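Local coordinates for genome polyprotein (Chicken sicinivirus JSY, PDB 6QWT) that probably copies the viral RNA genome as the RNA-dependent RNA polymerase (3Dpol) released from the polyprotein, at residues 14-19 against 154-159. Sequence-based numbering, arbitrary orientation.
Sequences HVPRRS and TTFLKD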
loop_
_atom_site.group_PDB
_atom_site.type_symbol
_atom_site.label_atom_id
_atom_site.label_comp_id
_atom_site.label_asym_id
_atom_site.label_seq_id
_atom_site.Cartn_x
_atom_site.Cartn_y
_atom_site.Cartn_z
ATOM N N HIS A 14 3.775 -16.439 -17.165
ATOM C CA HIS A 14 3.955 -15.472 -18.239
ATOM C C HIS A 14 3.739 -14.054 -17.727
ATOM O O HIS A 14 2.779 -13.785 -16.998
ATOM C CB HIS A 14 2.997 -15.755 -19.398
ATOM C CG HIS A 14 3.010 -14.699 -20.458
ATOM N ND1 HIS A 14 4.134 -14.404 -21.200
ATOM C CD2 HIS A 14 2.039 -13.862 -20.897
ATOM C CE1 HIS A 14 3.855 -13.433 -22.051
ATOM N NE2 HIS A 14 2.590 -13.087 -21.889
ATOM N N VAL A 15 4.633 -13.150 -18.119
ATOM C CA VAL A 15 4.533 -11.736 -17.765
ATOM C C VAL A 15 3.749 -11.034 -18.871
ATOM O O VAL A 15 4.243 -10.959 -20.009
ATOM C CB VAL A 15 5.918 -11.102 -17.581
ATOM C CG1 VAL A 15 5.788 -9.622 -17.251
ATOM C CG2 VAL A 15 6.701 -11.832 -16.496
ATOM N N PRO A 16 2.547 -10.524 -18.598
ATOM C CA PRO A 16 1.783 -9.835 -19.648
ATOM C C PRO A 16 2.539 -8.622 -20.175
ATOM O O PRO A 16 3.034 -7.794 -19.404
ATOM C CB PRO A 16 0.485 -9.432 -18.936
ATOM C CG PRO A 16 0.373 -10.377 -17.772
ATOM C CD PRO A 16 1.790 -10.635 -17.338
ATOM N N ARG A 17 2.638 -8.530 -21.502
ATOM C CA ARG A 17 3.363 -7.451 -22.162
ATOM C C ARG A 17 2.448 -6.469 -22.879
ATOM O O ARG A 17 2.939 -5.501 -23.468
ATOM C CB ARG A 17 4.381 -8.026 -23.156
ATOM C CG ARG A 17 5.420 -8.947 -22.528
ATOM C CD ARG A 17 6.322 -8.191 -21.561
ATOM N NE ARG A 17 7.341 -9.055 -20.968
ATOM C CZ ARG A 17 8.395 -8.607 -20.293
ATOM N NH1 ARG A 17 9.276 -9.457 -19.785
ATOM N NH2 ARG A 17 8.569 -7.303 -20.131
ATOM N N ARG A 18 1.137 -6.690 -22.852
ATOM C CA ARG A 18 0.168 -5.774 -23.433
ATOM C C ARG A 18 -0.704 -5.191 -22.328
ATOM O O ARG A 18 -1.144 -5.910 -21.425
ATOM C CB ARG A 18 -0.703 -6.479 -24.478
ATOM C CG ARG A 18 -1.683 -5.561 -25.187
ATOM C CD ARG A 18 -2.609 -6.352 -26.092
ATOM N NE ARG A 18 -1.882 -7.359 -26.859
ATOM C CZ ARG A 18 -1.348 -7.142 -28.056
ATOM N NH1 ARG A 18 -0.702 -8.114 -28.682
ATOM N NH2 ARG A 18 -1.457 -5.950 -28.629
ATOM N N SER A 19 -0.946 -3.885 -22.405
ATOM C CA SER A 19 -1.739 -3.199 -21.397
ATOM C C SER A 19 -3.225 -3.441 -21.622
ATOM O O SER A 19 -3.694 -3.506 -22.762
ATOM C CB SER A 19 -1.448 -1.697 -21.418
ATOM O OG SER A 19 -2.286 -0.996 -20.511
ATOM N N THR A 154 4.818 -14.171 -7.219
ATOM C CA THR A 154 4.787 -13.926 -8.657
ATOM C C THR A 154 4.989 -12.438 -8.913
ATOM O O THR A 154 4.266 -11.606 -8.358
ATOM C CB THR A 154 3.465 -14.384 -9.275
ATOM O OG1 THR A 154 2.374 -13.734 -8.611
ATOM C CG2 THR A 154 3.309 -15.887 -9.143
ATOM N N THR A 155 5.966 -12.107 -9.752
ATOM C CA THR A 155 6.339 -10.724 -10.029
ATOM C C THR A 155 5.900 -10.337 -11.436
ATOM O O THR A 155 6.172 -11.063 -12.398
ATOM C CB THR A 155 7.851 -10.525 -9.882
ATOM O OG1 THR A 155 8.260 -10.918 -8.567
ATOM C CG2 THR A 155 8.226 -9.069 -10.116
ATOM N N PHE A 156 5.235 -9.190 -11.551
ATOM C CA PHE A 156 4.795 -8.659 -12.831
ATOM C C PHE A 156 5.111 -7.172 -12.907
ATOM O O PHE A 156 5.374 -6.515 -11.895
ATOM C CB PHE A 156 3.287 -8.869 -13.050
ATOM C CG PHE A 156 2.865 -10.312 -13.051
ATOM C CD1 PHE A 156 3.253 -11.161 -14.076
ATOM C CD2 PHE A 156 2.071 -10.817 -12.032
ATOM C CE1 PHE A 156 2.863 -12.488 -14.083
ATOM C CE2 PHE A 156 1.678 -12.144 -12.033
ATOM C CZ PHE A 156 2.075 -12.979 -13.059
ATOM N N LEU A 157 5.091 -6.648 -14.128
ATOM C CA LEU A 157 5.101 -5.207 -14.334
ATOM C C LEU A 157 3.696 -4.664 -14.105
ATOM O O LEU A 157 2.713 -5.200 -14.634
ATOM C CB LEU A 157 5.587 -4.880 -15.745
ATOM C CG LEU A 157 6.964 -5.439 -16.101
ATOM C CD1 LEU A 157 7.294 -5.196 -17.567
ATOM C CD2 LEU A 157 8.027 -4.833 -15.198
ATOM N N LYS A 158 3.596 -3.617 -13.296
ATOM C CA LYS A 158 2.289 -3.111 -12.891
ATOM C C LYS A 158 1.668 -2.317 -14.031
ATOM O O LYS A 158 2.185 -1.266 -14.426
ATOM C CB LYS A 158 2.399 -2.258 -11.631
ATOM C CG LYS A 158 1.034 -1.885 -11.060
ATOM C CD LYS A 158 1.114 -1.061 -9.780
ATOM C CE LYS A 158 0.008 -1.493 -8.820
ATOM N NZ LYS A 158 0.553 -1.682 -7.449
ATOM N N ASP A 159 0.547 -2.813 -14.544
ATOM C CA ASP A 159 -0.203 -2.168 -15.615
ATOM C C ASP A 159 -1.040 -1.044 -15.013
ATOM O O ASP A 159 -2.048 -1.301 -14.348
ATOM C CB ASP A 159 -1.072 -3.211 -16.308
ATOM C CG ASP A 159 -1.767 -2.682 -17.555
ATOM O OD1 ASP A 159 -2.569 -3.454 -18.126
ATOM O OD2 ASP A 159 -1.530 -1.520 -17.968
HETATM O O HOH W 1 3.177 -7.559 -16.561
HETATM O O HOH W 2 -1.724 -6.369 -18.433
#
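Val15 lies level with Phe156 and Ser19 with Asp159 in two segments whose end-to-end directions differ by 18°, the CA atoms of Val15 and Phe156 5.8 Å apart, and the irregular segment 14-19 lies alongside the end of strand 152-157 and the loop that follows. Phe156 turns the CD1/CE1 side of its ring to the N-terminal loop. Near the ring plane, His14 O meets CE1 of Phe156 at the edge at 3.2 Å, and Val15 CA comes to the same rim, while Pro16 CD packs obliquely on Phe156 CD1 at 3.6 Å. Beside it, Val15 CG1 lies over one face of the Arg17 guanidinium, and Arg17 NH2 touches Leu157 CD1 at 3.6 Å. The same NH2 forms a salt bridge with Asp51 of helix 50-54 and also bonds Leu39 O. Farther along, Ser19 OG donates to the syn lone pair of Asp159 OD2 at 2.7 Å, and in turn accepts from Leu21 N. The other carboxylate oxygen, OD1, takes the backbone N-H of Lys20, and water 2 bridges it to Arg18 O. Water 1 donates to both Pro16 O and Leu157 O, linking the two backbones without a direct bond. The loop continues from strand 2-5, an outer strand of the mixed sheet containing strand 152-157, so apolar packing holds it against its own sheet, while the Asp159 carboxylate, its charge probably stabilised by bonds to both oxygens, ties it to the loop after strand 152-157.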